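Local coordinates for protein pantothenate kinase (Coxiella burnetii, PDB 3TQC) that catalyses the ATP-dependent phosphorylation of pantothenate to 4'-phosphopantothenate, the first step of coenzyme A biosynthesis, at residues 58-63 / 116-121; 72-77 / 88-93; 92-97 / 198-203; 132-137 / 152-157. All blocks are in the same frame, centred on the assembly; numbering follows the deposited sequence.

Contact 1 (58-63 / 116-121); sequences IYLPLS and LSRWPD
Ser63 meets the rim of the Trp119 indole. Its OG lies in the plane of the ring at the edge, 3.1 Å from Trp119 CZ3 and equally near CH2. The approach is to ring carbons, and no hydrogen bond joins the two segments. Beside it, Leu116 CD2 sits 3.3 Å from Ser63 O and also touches Ser63 CB. Leu60 reaches across with one methyl. Its CD1 lies over a face of the Arg118 guanidinium, 3.8 Å above the plane and shifted toward the rim. The same methyl is 4.3 Å from Trp119 CH2. The Leu60 and Arg118 side chains cross at about a right angle. This contact joins the long helix 52-84 to the turn that follows helix 105-116, the helix that starts at Lys105 of the ADP pocket. Residues 116-119 form a type I beta turn, and Leu116, Arg118 and Trp119 of this turn all touch helix 52-84. In the second shell, Ser63 OG donates to Leu60 O at 2.6 Å, in the carbonyl plane and on a lone pair. Ser63 OG stands between the backbone N and the carbonyl carbon (chi1 75°); the bond to Leu60 O holds that rotation. Arg118 CG covers part of one face of the Trp119 indole, 3.5 Å above its plane. The far end of Arg118 is held by a salt bridge from NH2 to Asp39. Leu33 touches both Leu60 and Trp119.

Contact 2 (72-77 / 88-93); sequences ARQTLQ and EPKVPY
Arg73 and Tyr93 meet through carbon atoms. Arg73 CB lies 3.6 Å from Tyr93 CD1, near the ring plane, and CG comes to the same edge. The two side chains cross at about a right angle, and the guanidinium and ring planes are 84° apart. Arg73 CG is anti to the backbone N (chi1 -168°); CB and CG do the touching, and the chain bends beyond them. The guanidinium has Leu76 CD2 over one face. Gln77 CG on Lys90 CB, at 3.7 Å, is a second carbon contact. Gln77 CG is anti to the backbone N (chi1 -174°), which places it against Lys90 CB. The segments lie on helix 52-84 and on the connection that leads into strand 93-99, so the contact packs the incoming chain against the helix it has just left. The polar part runs through water, with no hydrogen bond between the segments. One water accepts from Gln74 NE2 and from Lys90 NZ, 2.8 Å from each. The other accepts from Gln77 NE2 at 2.6 Å and donates to Glu88 O at 2.7 Å. Gln74 NE2 and Lys90 NZ also have partners outside the segments: the lysine makes a salt bridge with Asp198 and the glutamine a hydrogen bond with Asp121 O. The second subunit also closes on this region. Its Ile321 packs on Arg73, Leu76 and Gln77, and its Leu76 touches Ala72.

Contact 3 (92-97 / 198-203); sequences PYIIGI and DIVILE
Ile97 and Ile201 both hold CG2 anti to the backbone N and CG1 beside it (chi1 -57° and -68°). Ile97 CD1 then meets Ile201 CG2 at 3.5 Å, the two side chains crossing obliquely. Ile95 has the same first torsion and puts CD1 4.0 Å from Ile199 CG2. These four residues share one face of the sheet with Tyr93 and Glu203. On the other face, Ile94 and Val200 lie side by side and point the same way, with Ile94 CG1 3.9 Å from Val200 CB. Ile94 CG2 also touches Leu202 CB. Five backbone hydrogen bonds join the strands in parallel register. In order, Tyr93 N donates to Asp198 O, Val200 N to Tyr93 O, Ile95 N to Val200 O, Leu202 N to Ile95 O, and Ile97 N to Leu202 O at 2.7 Å. Glu203 OE2 is hydrogen-bonded to Ser109, and its side chain is about 5 Å from the bound ADP. Strand 125-129 flanks 199-203, while strand 229-234 lies beyond 93-99. This is the parallel core of a P-loop kinase, in which strand 93-99 runs into the nucleotide-binding loop.

Contact 4 (132-137 / 152-157); sequences GFLYSN and PESYDM
The Tyr135 ring lies over the Tyr155-Asp156 peptide. Tyr155 C is 3.6 Å above one face, toward the rim, and Asp156 N is above the centre of that face. Glu153 O comes to the ring edge in plane. The two segments are the loops on either side of helix 137-142, in the P-loop kinase fold. They meet through a single beta bridge between Leu134 and Tyr155. Two backbone hydrogen bonds hold it. Asp156 N donates to Phe133 O at 2.6 Å, and Tyr135 N donates to Ser154 O at 2.8 Å. The second is almost straight. Asp156 is also the centre of an inverse gamma turn and the N-cap of helix 157-168, where its OD1 accepts from Ser159 N. Asp156 CG is anti to the backbone N (chi1 -173°), which places it 4.0 Å from Tyr135 CE1. Asp156 CB touches Tyr135 CE1 at 3.7 Å, and the carboxylate is turned 23° from the plane of that ring. The Phe133 ring packs on helix 157-168 and on Ile176 and Pro177 of strand 174-180. Ser154 OG, 3.4 Å from Leu134 CD2, is hydrogen-bonded to Phe151 O and Gly150 N. The Tyr155 side chain is about 10 Å from the bound ADP. Leu134 CD2 makes a CH-pi contact with the Tyr155 ring, 3.6 Å from the centroid and 17° off the ring normal.

How the contacts relate
Contact 3 is the core of the set, with nearly every residue buried and a regular ladder of backbone bonds. Contact 1 is also buried but has no hydrogen bond across it. Contact 2 is partly buried and relies on water. Contact 4 is partly buried too, but two loops there share a short backbone bridge. Contacts 1 and 2 both use helix 52-84 and touch where Asp121 O meets Gln74 NE2, a probable hydrogen bond. Contacts 2 and 3 share Pro92 and Tyr93, and the Lys90-Asp198 salt bridge joins them. Leu116 of contact 1 packs on Ile95, Ile199 and Ile201. Contact 4 touches none of the others; its nearest atoms are about 6 Å from contact 3.

Contact 1 (58-63 / 116-121)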
loop_
_atom_site.group_PDB
_atom_site.type_symbol
_atom_site.label_atom_id
_atom_site.label_comp_id
_atom_site.label_asym_id
_atom_site.label_seq_id
_atom_site.Cartn_x
_atom_site.Cartn_y
_atom_site.Cartn_z
ATOM N N ILE B 58 21.716 14.668 -7.237
ATOM C CA ILE B 58 20.727 13.635 -6.934
ATOM C C ILE B 58 19.626 14.121 -5.998
ATOM O O ILE B 58 18.456 14.113 -6.361
ATOM C CB ILE B 58 21.382 12.391 -6.319
ATOM C CG1 ILE B 58 22.476 11.834 -7.239
ATOM C CG2 ILE B 58 20.343 11.315 -6.077
ATOM C CD1 ILE B 58 21.930 11.208 -8.504
ATOM N N TYR B 59 19.995 14.564 -4.800
ATOM C CA TYR B 59 18.997 14.831 -3.752
ATOM C C TYR B 59 18.151 16.071 -3.966
ATOM O O TYR B 59 16.965 16.079 -3.633
ATOM C CB TYR B 59 19.664 14.814 -2.371
ATOM C CG TYR B 59 20.209 13.433 -2.126
ATOM C CD1 TYR B 59 19.354 12.397 -1.817
ATOM C CD2 TYR B 59 21.561 13.145 -2.297
ATOM C CE1 TYR B 59 19.819 11.118 -1.637
ATOM C CE2 TYR B 59 22.035 11.866 -2.114
ATOM C CZ TYR B 59 21.152 10.855 -1.784
ATOM O OH TYR B 59 21.599 9.576 -1.599
ATOM N N LEU B 60 18.739 17.106 -4.550
ATOM C CA LEU B 60 17.973 18.287 -4.888
ATOM C C LEU B 60 16.875 17.957 -5.910
ATOM O O LEU B 60 15.711 18.203 -5.645
ATOM C CB LEU B 60 18.875 19.417 -5.361
ATOM C CG LEU B 60 18.146 20.708 -5.751
ATOM C CD1 LEU B 60 17.145 21.108 -4.671
ATOM C CD2 LEU B 60 19.149 21.826 -6.005
ATOM N N PRO B 61 17.234 17.373 -7.065
ATOM C CA PRO B 61 16.140 17.018 -7.985
ATOM C C PRO B 61 15.195 15.942 -7.429
ATOM O O PRO B 61 14.003 15.947 -7.749
ATOM C CB PRO B 61 16.859 16.521 -9.249
ATOM C CG PRO B 61 18.297 16.365 -8.876
ATOM C CD PRO B 61 18.559 17.238 -7.688
ATOM N N LEU B 62 15.722 15.031 -6.608
ATOM C CA LEU B 62 14.874 14.055 -5.948
ATOM C C LEU B 62 13.856 14.800 -5.106
ATOM O O LEU B 62 12.676 14.486 -5.152
ATOM C CB LEU B 62 15.686 13.070 -5.096
ATOM C CG LEU B 62 14.869 12.100 -4.237
ATOM C CD1 LEU B 62 13.780 11.425 -5.061
ATOM C CD2 LEU B 62 15.754 11.049 -3.537
ATOM N N SER B 63 14.308 15.805 -4.362
ATOM C CA SER B 63 13.386 16.568 -3.538
ATOM C C SER B 63 12.342 17.286 -4.388
ATOM O O SER B 63 11.174 17.331 -4.006
ATOM C CB SER B 63 14.113 17.544 -2.613
ATOM O OG SER B 63 14.602 18.670 -3.318
ATOM N N LEU B 116 13.421 19.247 1.116
ATOM C CA LEU B 116 11.981 19.340 0.944
ATOM C C LEU B 116 11.408 20.596 1.592
ATOM O O LEU B 116 10.416 21.129 1.114
ATOM C CB LEU B 116 11.270 18.105 1.478
ATOM C CG LEU B 116 11.408 16.864 0.586
ATOM C CD1 LEU B 116 10.843 15.649 1.266
ATOM C CD2 LEU B 116 10.701 17.103 -0.726
ATOM N N SER B 117 12.051 21.086 2.647
ATOM C CA SER B 117 11.537 22.210 3.396
ATOM C C SER B 117 11.704 23.544 2.644
ATOM O O SER B 117 11.072 24.521 2.998
ATOM C CB SER B 117 12.205 22.279 4.773
ATOM O OG SER B 117 13.421 22.986 4.729
ATOM N N ARG B 118 12.545 23.576 1.610
ATOM C CA ARG B 118 12.771 24.803 0.830
ATOM C C ARG B 118 11.562 25.276 0.031
ATOM O O ARG B 118 11.507 26.443 -0.344
ATOM C CB ARG B 118 13.959 24.628 -0.130
ATOM C CG ARG B 118 13.619 23.893 -1.434
ATOM C CD ARG B 118 14.850 23.207 -2.075
ATOM N NE ARG B 118 15.929 24.135 -2.443
ATOM C CZ ARG B 118 16.026 24.796 -3.597
ATOM N NH1 ARG B 118 15.087 24.704 -4.533
ATOM N NH2 ARG B 118 17.072 25.584 -3.807
ATOM N N TRP B 119 10.610 24.391 -0.252
ATOM C CA TRP B 119 9.423 24.761 -1.031
ATOM C C TRP B 119 8.291 25.299 -0.171
ATOM O O TRP B 119 7.872 24.649 0.775
ATOM C CB TRP B 119 8.935 23.582 -1.864
ATOM C CG TRP B 119 9.721 23.439 -3.086
ATOM C CD1 TRP B 119 9.627 24.199 -4.214
ATOM C CD2 TRP B 119 10.776 22.518 -3.306
ATOM N NE1 TRP B 119 10.554 23.789 -5.135
ATOM C CE2 TRP B 119 11.272 22.754 -4.601
ATOM C CE3 TRP B 119 11.346 21.513 -2.539
ATOM C CZ2 TRP B 119 12.308 22.018 -5.143
ATOM C CZ3 TRP B 119 12.381 20.786 -3.076
ATOM C CH2 TRP B 119 12.842 21.033 -4.372
ATOM N N PRO B 120 7.767 26.485 -0.528
ATOM C CA PRO B 120 6.820 27.158 0.348
ATOM C C PRO B 120 5.470 26.456 0.508
ATOM O O PRO B 120 4.723 26.818 1.407
ATOM C CB PRO B 120 6.662 28.550 -0.303
ATOM C CG PRO B 120 6.993 28.350 -1.716
ATOM C CD PRO B 120 8.069 27.297 -1.729
ATOM N N ASP B 121 5.144 25.478 -0.334
ATOM C CA ASP B 121 3.936 24.673 -0.105
ATOM C C ASP B 121 4.116 23.659 1.008
ATOM O O ASP B 121 3.135 23.113 1.486
ATOM C CB ASP B 121 3.476 23.935 -1.372
ATOM C CG ASP B 121 2.777 24.857 -2.368
ATOM O OD1 ASP B 121 2.462 26.009 -2.001
ATOM O OD2 ASP B 121 2.550 24.428 -3.521
#

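Contact 2 (72-77 / 88-93)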
loop_
_atom_site.group_PDB
_atom_site.type_symbol
_atom_site.label_atom_id
_atom_site.label_comp_id
_atom_site.label_asym_id
_atom_site.label_seq_id
_atom_site.Cartn_x
_atom_site.Cartn_y
_atom_site.Cartn_z
ATOM N N ALA B 72 0.716 17.901 -5.275
ATOM C CA ALA B 72 -0.423 17.235 -5.925
ATOM C C ALA B 72 -1.454 16.753 -4.907
ATOM O O ALA B 72 -2.665 16.933 -5.106
ATOM C CB ALA B 72 0.041 16.056 -6.800
ATOM N N ARG B 73 -0.966 16.150 -3.825
ATOM C CA ARG B 73 -1.838 15.630 -2.766
ATOM C C ARG B 73 -2.524 16.800 -2.066
ATOM O O ARG B 73 -3.705 16.736 -1.731
ATOM C CB ARG B 73 -1.016 14.795 -1.775
ATOM C CG ARG B 73 -1.771 13.925 -0.757
ATOM C CD ARG B 73 -2.993 13.202 -1.273
ATOM N NE ARG B 73 -2.787 12.330 -2.425
ATOM C CZ ARG B 73 -3.143 11.047 -2.499
ATOM N NH1 ARG B 73 -3.695 10.423 -1.472
ATOM N NH2 ARG B 73 -2.938 10.368 -3.617
ATOM N N GLN B 74 -1.786 17.883 -1.874
ATOM C CA GLN B 74 -2.375 19.094 -1.313
ATOM C C GLN B 74 -3.473 19.645 -2.204
ATOM O O GLN B 74 -4.537 20.004 -1.726
ATOM C CB GLN B 74 -1.309 20.154 -1.062
ATOM C CG GLN B 74 -0.315 19.755 0.022
ATOM C CD GLN B 74 0.747 20.822 0.247
ATOM O OE1 GLN B 74 0.831 21.804 -0.508
ATOM N NE2 GLN B 74 1.562 20.641 1.296
ATOM N N THR B 75 -3.232 19.686 -3.508
ATOM C CA THR B 75 -4.233 20.198 -4.419
ATOM C C THR B 75 -5.455 19.288 -4.412
ATOM O O THR B 75 -6.588 19.770 -4.366
ATOM C CB THR B 75 -3.667 20.351 -5.830
ATOM O OG1 THR B 75 -2.555 21.265 -5.787
ATOM C CG2 THR B 75 -4.729 20.894 -6.782
ATOM N N LEU B 76 -5.217 17.980 -4.412
ATOM C CA LEU B 76 -6.295 16.991 -4.384
ATOM C C LEU B 76 -7.160 17.148 -3.120
ATOM O O LEU B 76 -8.400 17.153 -3.174
ATOM C CB LEU B 76 -5.702 15.583 -4.457
ATOM C CG LEU B 76 -6.695 14.418 -4.415
ATOM C CD1 LEU B 76 -7.582 14.502 -5.655
ATOM C CD2 LEU B 76 -5.990 13.059 -4.277
ATOM N N GLN B 77 -6.491 17.257 -1.984
ATOM C CA GLN B 77 -7.148 17.551 -0.719
ATOM C C GLN B 77 -8.043 18.790 -0.859
ATOM O O GLN B 77 -9.234 18.717 -0.557
ATOM C CB GLN B 77 -6.090 17.728 0.380
ATOM C CG GLN B 77 -6.637 17.900 1.792
ATOM C CD GLN B 77 -7.072 19.323 2.093
ATOM O OE1 GLN B 77 -6.501 20.274 1.575
ATOM N NE2 GLN B 77 -8.111 19.471 2.911
ATOM N N GLU B 88 -12.356 20.060 7.246
ATOM C CA GLU B 88 -11.209 19.538 7.945
ATOM C C GLU B 88 -9.935 19.875 7.181
ATOM O O GLU B 88 -9.918 19.866 5.955
ATOM C CB GLU B 88 -11.313 18.017 8.150
ATOM C CG GLU B 88 -12.235 17.589 9.290
ATOM C CD GLU B 88 -13.587 17.066 8.829
ATOM O OE1 GLU B 88 -14.068 17.493 7.752
ATOM O OE2 GLU B 88 -14.168 16.220 9.561
ATOM N N PRO B 89 -8.858 20.175 7.909
ATOM C CA PRO B 89 -7.620 20.476 7.223
ATOM C C PRO B 89 -6.943 19.217 6.715
ATOM O O PRO B 89 -7.313 18.104 7.099
ATOM C CB PRO B 89 -6.768 21.141 8.298
ATOM C CG PRO B 89 -7.327 20.697 9.592
ATOM C CD PRO B 89 -8.714 20.191 9.372
ATOM N N LYS B 90 -5.959 19.409 5.854
ATOM C CA LYS B 90 -5.108 18.314 5.413
ATOM C C LYS B 90 -4.348 17.659 6.562
ATOM O O LYS B 90 -4.133 18.240 7.624
ATOM C CB LYS B 90 -4.108 18.793 4.365
ATOM C CG LYS B 90 -2.974 19.653 4.923
ATOM C CD LYS B 90 -2.191 20.331 3.797
ATOM C CE LYS B 90 -1.031 21.166 4.350
ATOM N NZ LYS B 90 0.183 20.328 4.634
ATOM N N VAL B 91 -3.943 16.430 6.309
ATOM C CA VAL B 91 -3.036 15.717 7.161
ATOM C C VAL B 91 -1.696 15.694 6.390
ATOM O O VAL B 91 -1.667 16.018 5.196
ATOM C CB VAL B 91 -3.540 14.283 7.434
ATOM C CG1 VAL B 91 -4.731 14.307 8.342
ATOM C CG2 VAL B 91 -3.871 13.581 6.150
ATOM N N PRO B 92 -0.600 15.294 7.059
ATOM C CA PRO B 92 0.709 15.357 6.417
ATOM C C PRO B 92 0.888 14.298 5.339
ATOM O O PRO B 92 0.293 13.223 5.388
ATOM C CB PRO B 92 1.690 15.105 7.576
ATOM C CG PRO B 92 0.906 15.392 8.824
ATOM C CD PRO B 92 -0.484 14.881 8.464
ATOM N N TYR B 93 1.690 14.641 4.356
ATOM C CA TYR B 93 2.146 13.701 3.370
ATOM C C TYR B 93 3.316 12.957 4.006
ATOM O O TYR B 93 4.216 13.593 4.525
ATOM C CB TYR B 93 2.600 14.453 2.127
ATOM C CG TYR B 93 2.792 13.560 0.944
ATOM C CD1 TYR B 93 1.767 13.340 0.051
ATOM C CD2 TYR B 93 4.015 12.936 0.710
ATOM C CE1 TYR B 93 1.941 12.518 -1.029
ATOM C CE2 TYR B 93 4.193 12.108 -0.352
ATOM C CZ TYR B 93 3.159 11.912 -1.235
ATOM O OH TYR B 93 3.335 11.082 -2.313
HETATM O O HOH W 1 1.204 18.418 2.892
HETATM O O HOH W 2 -9.349 21.540 3.977
#

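Contact 3 (92-97 / 198-203)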
loop_
_atom_site.group_PDB
_atom_site.type_symbol
_atom_site.label_atom_id
_atom_site.label_comp_id
_atom_site.label_asym_id
_atom_site.label_seq_id
_atom_site.Cartn_x
_atom_site.Cartn_y
_atom_site.Cartn_z
ATOM N N PRO B 92 -0.600 15.294 7.059
ATOM C CA PRO B 92 0.709 15.357 6.417
ATOM C C PRO B 92 0.888 14.298 5.339
ATOM O O PRO B 92 0.293 13.223 5.388
ATOM C CB PRO B 92 1.690 15.105 7.576
ATOM C CG PRO B 92 0.906 15.392 8.824
ATOM C CD PRO B 92 -0.484 14.881 8.464
ATOM N N TYR B 93 1.690 14.641 4.356
ATOM C CA TYR B 93 2.146 13.701 3.370
ATOM C C TYR B 93 3.316 12.957 4.006
ATOM O O TYR B 93 4.216 13.593 4.525
ATOM C CB TYR B 93 2.600 14.453 2.127
ATOM C CG TYR B 93 2.792 13.560 0.944
ATOM C CD1 TYR B 93 1.767 13.340 0.051
ATOM C CD2 TYR B 93 4.015 12.936 0.710
ATOM C CE1 TYR B 93 1.941 12.518 -1.029
ATOM C CE2 TYR B 93 4.193 12.108 -0.352
ATOM C CZ TYR B 93 3.159 11.912 -1.235
ATOM O OH TYR B 93 3.335 11.082 -2.313
ATOM N N ILE B 94 3.291 11.630 3.998
ATOM C CA ILE B 94 4.333 10.851 4.658
ATOM C C ILE B 94 5.126 10.052 3.650
ATOM O O ILE B 94 4.559 9.267 2.893
ATOM C CB ILE B 94 3.770 9.890 5.696
ATOM C CG1 ILE B 94 2.929 10.648 6.732
ATOM C CG2 ILE B 94 4.901 9.156 6.381
ATOM C CD1 ILE B 94 2.712 9.871 8.034
ATOM N N ILE B 95 6.438 10.251 3.662
ATOM C CA ILE B 95 7.341 9.586 2.749
ATOM C C ILE B 95 8.154 8.557 3.540
ATOM O O ILE B 95 8.809 8.903 4.517
ATOM C CB ILE B 95 8.294 10.591 2.096
ATOM C CG1 ILE B 95 7.514 11.599 1.246
ATOM C CG2 ILE B 95 9.336 9.887 1.224
ATOM C CD1 ILE B 95 8.367 12.845 0.848
ATOM N N GLY B 96 8.113 7.305 3.115
ATOM C CA GLY B 96 8.815 6.233 3.798
ATOM C C GLY B 96 10.208 6.083 3.237
ATOM O O GLY B 96 10.408 6.202 2.031
ATOM N N ILE B 97 11.190 5.859 4.110
ATOM C CA ILE B 97 12.525 5.524 3.655
ATOM C C ILE B 97 12.961 4.235 4.319
ATOM O O ILE B 97 13.062 4.158 5.549
ATOM C CB ILE B 97 13.528 6.612 3.954
ATOM C CG1 ILE B 97 13.110 7.937 3.327
ATOM C CG2 ILE B 97 14.910 6.233 3.387
ATOM C CD1 ILE B 97 14.163 8.990 3.527
ATOM N N ASP B 198 3.935 19.478 7.137
ATOM C CA ASP B 198 3.437 19.236 5.806
ATOM C C ASP B 198 3.894 17.872 5.334
ATOM O O ASP B 198 3.201 17.204 4.578
ATOM C CB ASP B 198 3.955 20.326 4.879
ATOM C CG ASP B 198 3.488 21.686 5.302
ATOM O OD1 ASP B 198 2.249 21.903 5.231
ATOM O OD2 ASP B 198 4.350 22.503 5.727
ATOM N N ILE B 199 5.079 17.475 5.785
ATOM C CA ILE B 199 5.687 16.221 5.373
ATOM C C ILE B 199 6.305 15.532 6.572
ATOM O O ILE B 199 6.939 16.179 7.425
ATOM C CB ILE B 199 6.777 16.453 4.315
ATOM C CG1 ILE B 199 6.170 17.102 3.053
ATOM C CG2 ILE B 199 7.507 15.145 4.010
ATOM C CD1 ILE B 199 7.227 17.561 2.011
ATOM N N VAL B 200 6.085 14.221 6.656
ATOM C CA VAL B 200 6.777 13.395 7.608
ATOM C C VAL B 200 7.620 12.436 6.805
ATOM O O VAL B 200 7.117 11.764 5.902
ATOM C CB VAL B 200 5.794 12.592 8.485
ATOM C CG1 VAL B 200 6.558 11.617 9.379
ATOM C CG2 VAL B 200 4.913 13.550 9.303
ATOM N N ILE B 201 8.912 12.386 7.093
ATOM C CA ILE B 201 9.762 11.397 6.470
ATOM C C ILE B 201 9.882 10.293 7.495
ATOM O O ILE B 201 10.383 10.514 8.586
ATOM C CB ILE B 201 11.143 11.961 6.090
ATOM C CG1 ILE B 201 11.009 12.983 4.956
ATOM C CG2 ILE B 201 12.101 10.834 5.672
ATOM C CD1 ILE B 201 12.241 13.836 4.749
ATOM N N LEU B 202 9.404 9.107 7.148
ATOM C CA LEU B 202 9.416 7.969 8.062
ATOM C C LEU B 202 10.525 7.014 7.650
ATOM O O LEU B 202 10.427 6.360 6.619
ATOM C CB LEU B 202 8.056 7.269 8.032
ATOM C CG LEU B 202 7.890 6.059 8.954
ATOM C CD1 LEU B 202 8.082 6.458 10.414
ATOM C CD2 LEU B 202 6.533 5.403 8.726
ATOM N N GLU B 203 11.597 6.954 8.428
ATOM C CA GLU B 203 12.699 6.050 8.103
ATOM C C GLU B 203 12.766 4.904 9.092
ATOM O O GLU B 203 12.527 5.080 10.286
ATOM C CB GLU B 203 14.048 6.773 8.061
ATOM C CG GLU B 203 14.318 7.615 9.269
ATOM C CD GLU B 203 15.754 7.555 9.755
ATOM O OE1 GLU B 203 16.252 6.441 10.029
ATOM O OE2 GLU B 203 16.357 8.636 9.923
#

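Contact 4 (132-137 / 152-157)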
loop_
_atom_site.group_PDB
_atom_site.type_symbol
_atom_site.label_atom_id
_atom_site.label_comp_id
_atom_site.label_asym_id
_atom_site.label_seq_id
_atom_site.Cartn_x
_atom_site.Cartn_y
_atom_site.Cartn_z
ATOM N N GLY B 132 12.978 4.425 17.269
ATOM C CA GLY B 132 12.326 4.852 18.466
ATOM C C GLY B 132 11.240 3.923 18.953
ATOM O O GLY B 132 10.855 3.994 20.118
ATOM N N PHE B 133 10.748 3.054 18.081
ATOM C CA PHE B 133 9.707 2.110 18.442
ATOM C C PHE B 133 10.256 0.709 18.709
ATOM O O PHE B 133 9.495 -0.236 18.849
ATOM C CB PHE B 133 8.630 2.105 17.362
ATOM C CG PHE B 133 7.986 3.451 17.173
ATOM C CD1 PHE B 133 6.829 3.791 17.873
ATOM C CD2 PHE B 133 8.566 4.401 16.328
ATOM C CE1 PHE B 133 6.232 5.038 17.704
ATOM C CE2 PHE B 133 7.979 5.662 16.166
ATOM C CZ PHE B 133 6.804 5.971 16.864
ATOM N N LEU B 134 11.580 0.583 18.806
ATOM C CA LEU B 134 12.185 -0.637 19.307
ATOM C C LEU B 134 11.787 -0.808 20.756
ATOM O O LEU B 134 11.621 0.182 21.470
ATOM C CB LEU B 134 13.711 -0.571 19.218
ATOM C CG LEU B 134 14.293 -0.697 17.812
ATOM C CD1 LEU B 134 15.779 -0.310 17.809
ATOM C CD2 LEU B 134 14.082 -2.122 17.281
ATOM N N TYR B 135 11.631 -2.059 21.189
ATOM C CA TYR B 135 11.492 -2.360 22.607
ATOM C C TYR B 135 12.819 -2.038 23.291
ATOM O O TYR B 135 13.883 -2.160 22.686
ATOM C CB TYR B 135 11.133 -3.839 22.842
ATOM C CG TYR B 135 9.736 -4.264 22.392
ATOM C CD1 TYR B 135 8.592 -3.674 22.927
ATOM C CD2 TYR B 135 9.565 -5.285 21.456
ATOM C CE1 TYR B 135 7.317 -4.069 22.523
ATOM C CE2 TYR B 135 8.294 -5.689 21.047
ATOM C CZ TYR B 135 7.176 -5.083 21.586
ATOM O OH TYR B 135 5.922 -5.501 21.185
ATOM N N SER B 136 12.758 -1.627 24.550
ATOM C CA SER B 136 13.963 -1.371 25.321
ATOM C C SER B 136 14.800 -2.635 25.435
ATOM O O SER B 136 14.296 -3.749 25.254
ATOM C CB SER B 136 13.592 -0.923 26.724
ATOM O OG SER B 136 12.855 -1.944 27.356
ATOM N N ASN B 137 16.077 -2.460 25.755
ATOM C CA ASN B 137 16.973 -3.605 25.951
ATOM C C ASN B 137 16.439 -4.554 27.020
ATOM O O ASN B 137 16.462 -5.768 26.839
ATOM C CB ASN B 137 18.393 -3.149 26.301
ATOM C CG ASN B 137 19.144 -2.572 25.106
ATOM O OD1 ASN B 137 18.714 -2.694 23.962
ATOM N ND2 ASN B 137 20.281 -1.942 25.375
ATOM N N PRO B 152 11.554 -7.852 13.072
ATOM C CA PRO B 152 10.191 -7.321 13.353
ATOM C C PRO B 152 9.747 -7.503 14.808
ATOM O O PRO B 152 9.075 -6.636 15.350
ATOM C CB PRO B 152 9.279 -8.137 12.433
ATOM C CG PRO B 152 10.216 -8.716 11.361
ATOM C CD PRO B 152 11.585 -8.829 11.969
ATOM N N GLU B 153 10.148 -8.608 15.430
ATOM C CA GLU B 153 9.702 -8.930 16.781
ATOM C C GLU B 153 10.318 -8.010 17.843
ATOM O O GLU B 153 9.929 -8.064 19.005
ATOM C CB GLU B 153 9.955 -10.412 17.109
ATOM C CG GLU B 153 11.426 -10.876 17.058
ATOM C CD GLU B 153 11.871 -11.420 15.693
ATOM O OE1 GLU B 153 11.216 -11.114 14.669
ATOM O OE2 GLU B 153 12.887 -12.153 15.648
ATOM N N SER B 154 11.256 -7.157 17.425
ATOM C CA SER B 154 11.953 -6.252 18.320
ATOM C C SER B 154 11.264 -4.890 18.431
ATOM O O SER B 154 11.609 -4.117 19.318
ATOM C CB SER B 154 13.401 -6.056 17.859
ATOM O OG SER B 154 13.471 -5.382 16.619
ATOM N N TYR B 155 10.297 -4.615 17.549
ATOM C CA TYR B 155 9.568 -3.340 17.546
ATOM C C TYR B 155 8.222 -3.414 18.242
ATOM O O TYR B 155 7.513 -4.410 18.138
ATOM C CB TYR B 155 9.283 -2.857 16.112
ATOM C CG TYR B 155 10.516 -2.542 15.324
ATOM C CD1 TYR B 155 11.067 -1.260 15.324
ATOM C CD2 TYR B 155 11.149 -3.526 14.603
ATOM C CE1 TYR B 155 12.208 -0.978 14.596
ATOM C CE2 TYR B 155 12.276 -3.260 13.883
ATOM C CZ TYR B 155 12.804 -1.997 13.875
ATOM O OH TYR B 155 13.933 -1.789 13.140
ATOM N N ASP B 156 7.876 -2.314 18.901
ATOM C CA ASP B 156 6.551 -2.103 19.428
ATOM C C ASP B 156 5.640 -1.645 18.276
ATOM O O ASP B 156 5.438 -0.451 18.055
ATOM C CB ASP B 156 6.623 -1.048 20.537
ATOM C CG ASP B 156 5.316 -0.879 21.274
ATOM O OD1 ASP B 156 4.277 -1.295 20.731
ATOM O OD2 ASP B 156 5.334 -0.325 22.396
ATOM N N MET B 157 5.082 -2.597 17.542
ATOM C CA MET B 157 4.295 -2.253 16.357
ATOM C C MET B 157 3.001 -1.530 16.701
ATOM O O MET B 157 2.639 -0.592 16.023
ATOM C CB MET B 157 4.006 -3.493 15.504
ATOM C CG MET B 157 3.559 -3.195 14.060
ATOM S SD MET B 157 4.728 -2.223 13.079
ATOM C CE MET B 157 6.259 -2.822 13.800
#